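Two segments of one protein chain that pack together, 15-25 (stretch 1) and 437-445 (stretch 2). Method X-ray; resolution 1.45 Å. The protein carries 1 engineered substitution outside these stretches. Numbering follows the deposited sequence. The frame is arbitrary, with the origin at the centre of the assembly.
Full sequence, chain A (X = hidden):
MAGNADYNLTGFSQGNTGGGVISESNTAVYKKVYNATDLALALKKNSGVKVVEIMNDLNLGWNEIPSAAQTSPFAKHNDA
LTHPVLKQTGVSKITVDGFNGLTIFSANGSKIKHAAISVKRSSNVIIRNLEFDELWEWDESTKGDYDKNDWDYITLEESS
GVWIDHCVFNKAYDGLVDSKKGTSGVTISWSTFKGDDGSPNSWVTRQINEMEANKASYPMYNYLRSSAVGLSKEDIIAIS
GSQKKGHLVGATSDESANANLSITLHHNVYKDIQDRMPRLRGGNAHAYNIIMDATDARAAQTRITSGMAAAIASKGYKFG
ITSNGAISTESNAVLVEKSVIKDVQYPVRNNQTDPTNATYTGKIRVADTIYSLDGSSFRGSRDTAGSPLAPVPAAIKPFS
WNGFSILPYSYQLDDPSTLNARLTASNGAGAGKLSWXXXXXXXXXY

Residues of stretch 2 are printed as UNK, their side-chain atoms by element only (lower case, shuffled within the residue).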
# COMPACT_ATOMS: atom_id res chain seq x y z
N GLY A 15 2.62 -4.57 8.14
CA GLY A 15 3.18 -4.96 6.85
C GLY A 15 4.35 -4.09 6.38
O GLY A 15 5.04 -4.41 5.41
N ASN A 16 4.55 -2.96 7.06
CA ASN A 16 5.67 -2.06 6.83
C ASN A 16 6.93 -2.59 7.48
O ASN A 16 6.96 -2.77 8.68
CB ASN A 16 5.27 -0.72 7.44
CG ASN A 16 6.29 0.37 7.25
OD1 ASN A 16 7.36 0.17 6.68
ND2 ASN A 16 5.96 1.56 7.78
N THR A 17 7.98 -2.86 6.70
CA THR A 17 9.24 -3.31 7.30
C THR A 17 10.33 -2.27 7.12
O THR A 17 11.50 -2.52 7.48
CB THR A 17 9.72 -4.66 6.72
OG1 THR A 17 9.85 -4.54 5.30
CG2 THR A 17 8.74 -5.76 7.08
N GLY A 18 9.96 -1.09 6.63
CA GLY A 18 10.92 -0.02 6.43
C GLY A 18 12.10 -0.43 5.57
O GLY A 18 11.95 -1.07 4.52
N GLY A 19 13.30 -0.06 6.00
CA GLY A 19 14.49 -0.42 5.25
C GLY A 19 14.96 -1.83 5.52
O GLY A 19 15.97 -2.27 4.96
N GLY A 20 14.26 -2.54 6.37
CA GLY A 20 14.60 -3.91 6.73
C GLY A 20 15.71 -3.98 7.74
O GLY A 20 16.12 -2.99 8.39
N VAL A 21 16.20 -5.20 7.91
CA VAL A 21 17.34 -5.43 8.77
C VAL A 21 18.58 -5.35 7.89
O VAL A 21 18.80 -6.18 6.99
CB VAL A 21 17.24 -6.82 9.42
CG1 VAL A 21 18.62 -7.29 9.90
CG2 VAL A 21 16.23 -6.78 10.55
N ILE A 22 19.36 -4.30 8.12
CA ILE A 22 20.54 -4.00 7.32
C ILE A 22 21.66 -3.78 8.33
O ILE A 22 21.45 -3.10 9.34
CB ILE A 22 20.36 -2.68 6.50
CG1 ILE A 22 19.23 -2.82 5.48
CG2 ILE A 22 21.66 -2.26 5.79
CD1 ILE A 22 19.43 -3.96 4.50
N SER A 23 22.83 -4.34 8.07
CA SER A 23 23.98 -4.11 8.94
C SER A 23 24.55 -2.71 8.77
O SER A 23 24.57 -2.17 7.67
CB SER A 23 25.08 -5.14 8.65
OG SER A 23 26.28 -4.78 9.31
N GLU A 24 25.01 -2.13 9.87
CA GLU A 24 25.62 -0.81 9.82
C GLU A 24 26.89 -0.80 8.97
O GLU A 24 27.36 0.27 8.60
CB GLU A 24 25.90 -0.28 11.23
CG GLU A 24 26.94 -1.08 12.05
CD GLU A 24 27.16 -0.47 13.43
OE1 GLU A 24 27.19 0.77 13.51
OE2 GLU A 24 27.28 -1.21 14.44
N SER A 25 27.42 -1.98 8.65
CA SER A 25 28.60 -2.11 7.80
C SER A 25 28.25 -2.12 6.30
O SER A 25 29.13 -2.10 5.44
CB SER A 25 29.41 -3.37 8.16
OG SER A 25 28.73 -4.56 7.78
N UNK A 437 20.00 -2.48 22.21
CA UNK A 437 20.98 -2.43 21.13
C UNK A 437 20.32 -1.83 19.90
O UNK A 437 19.14 -2.07 19.64
o UNK A 437 20.63 -4.77 20.53
c UNK A 437 21.61 -3.81 20.85
N UNK A 438 21.07 -1.01 19.16
CA UNK A 438 20.42 -0.15 18.16
C UNK A 438 19.78 -0.92 17.01
O UNK A 438 18.88 -0.39 16.34
c UNK A 438 24.59 1.10 15.58
c UNK A 438 23.41 1.58 16.42
c UNK A 438 21.37 0.94 17.66
n UNK A 438 25.47 2.25 15.21
c UNK A 438 22.54 0.43 16.84
N UNK A 439 20.17 -2.18 16.80
CA UNK A 439 19.53 -3.00 15.76
C UNK A 439 18.03 -3.17 16.05
O UNK A 439 17.24 -3.43 15.14
c UNK A 439 20.22 -4.35 15.63
o UNK A 439 19.53 -6.26 16.87
c UNK A 439 20.12 -5.15 16.90
o UNK A 439 20.63 -4.66 17.92
N UNK A 440 17.62 -3.02 17.31
CA UNK A 440 16.23 -3.17 17.64
C UNK A 440 15.34 -2.11 17.03
O UNK A 440 14.13 -2.33 16.89
o UNK A 440 15.91 -5.53 19.54
n UNK A 440 17.67 -4.44 20.46
c UNK A 440 16.06 -3.20 19.14
c UNK A 440 16.55 -4.49 19.73
N UNK A 441 15.93 -0.97 16.70
CA UNK A 441 15.18 0.11 16.06
C UNK A 441 14.78 -0.21 14.63
O UNK A 441 13.86 0.40 14.08
c UNK A 441 17.13 2.18 18.27
c UNK A 441 16.01 1.99 17.53
c UNK A 441 14.90 2.36 18.37
c UNK A 441 15.94 1.44 16.14
c UNK A 441 13.29 3.24 20.49
c UNK A 441 13.50 2.39 18.20
c UNK A 441 15.45 2.78 19.60
c UNK A 441 12.71 2.83 19.26
c UNK A 441 14.66 3.23 20.67
n UNK A 441 16.81 2.65 19.51
N UNK A 442 15.43 -1.21 14.03
CA UNK A 442 15.10 -1.63 12.67
C UNK A 442 14.02 -2.70 12.61
O UNK A 442 13.46 -2.95 11.56
c UNK A 442 18.67 -1.87 11.02
c UNK A 442 16.36 -2.17 11.98
c UNK A 442 17.21 0.14 11.40
c UNK A 442 17.57 -1.24 11.91
N UNK A 443 13.77 -3.35 13.74
CA UNK A 443 12.79 -4.45 13.79
C UNK A 443 11.36 -3.95 13.91
O UNK A 443 11.11 -2.83 14.38
c UNK A 443 14.73 -6.70 16.32
n UNK A 443 16.34 -7.71 17.88
c UNK A 443 13.10 -5.33 15.00
c UNK A 443 16.14 -7.20 16.48
c UNK A 443 14.53 -5.91 15.02
N UNK A 444 10.41 -4.80 13.54
CA UNK A 444 9.00 -4.46 13.70
C UNK A 444 8.27 -5.41 14.64
O UNK A 444 7.10 -5.19 14.95
c UNK A 444 8.26 -4.42 12.36
o UNK A 444 8.33 -5.70 11.74
c UNK A 444 8.87 -3.36 11.46
N UNK A 445 8.95 -6.45 15.10
CA UNK A 445 8.40 -7.28 16.16
C UNK A 445 9.49 -7.85 17.03
O UNK A 445 10.65 -7.89 16.63
c UNK A 445 7.47 -8.36 15.61
o UNK A 445 8.18 -9.28 14.80
O HOH W 1 6.44 -5.37 9.55
O HOH W 2 12.23 -4.13 9.41
O HOH W 3 14.20 -1.19 9.40

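Position 437 carries one carbon and then one oxygen, and it lies out of reach of stretch 1. A lone hydroxyl on a single carbon is serine. Ser437 opens the turn that follows: its backbone O accepts from the backbone N of position 440 at 2.9 Å.

Position 438 has four carbons in a row ending in nitrogen. Its CA-to-CB bond points toward stretch 1, and the terminal nitrogen meets Glu24 OE1. Such a chain is the mark of lysine. Beyond chi1 (p) every torsion is t, and this extension carries NZ of Lys438 to 2.8 Å from OE1 of Glu24, a hydrogen bond within a salt bridge.

Position 439 has two carbons, the second bearing two oxygens: a carboxylate on a short stem, hence aspartate. Asp439 does not touch stretch 1; its OD1 accepts from Ser437 OG at 2.6 Å.

At position 440 there are again two carbons, but the second holds one oxygen and one nitrogen, as in asparagine. Asn440 is buried and out of reach of stretch 1. Its amide serves the turn, ND2 donating to Ser437 O at 2.9 Å.

Position 441 shows one carbon followed by fused five- and six-membered rings holding eight carbons and one nitrogen, which only tryptophan has. Trp441 is buried, yet its indole lies far from stretch 1.

Position 442 has four carbons forked at the second. Its CA-to-CB bond points toward stretch 1, and its carbons lie against Gly20 O and Ile22 O, so it is leucine. Leu442 CB lies 3.7 Å from Gly20 O and its CD1 3.5 Å from Ile22 O. A branched, nonpolar side chain suits this buried place beside the backbone.

Position 443 repeats the unbranched four carbons and terminal nitrogen of lysine, but its CA-to-CB bond points away. Lys443 NZ instead reaches Asn440 OD1 at 2.8 Å and forms a long salt bridge with Asp439 OD2 at 3.6 Å.

Position 444 has one carbon carrying an oxygen and a carbon, and that terminal carbon lies by Asn16 O, as in threonine. Both branches of Thr444 are used: CG2 sits 3.4 Å from Asn16 O, while OG1 shares a water with that same carbonyl.

Position 445, one carbon then one oxygen, is serine; Ser445 is out of reach of stretch 1.

The contact is small, burying 331 Å². Leu442 has the largest area covered by the other stretch, 76 Å², and the Glu24–Lys438 salt bridge supplies the direct polar link. Elsewhere water joins the backbones: Leu442 O accepts from two waters, one also donating to Thr17 O and the other to Gly20 O.

Stretch 2 437-445: SKDNWLKTS
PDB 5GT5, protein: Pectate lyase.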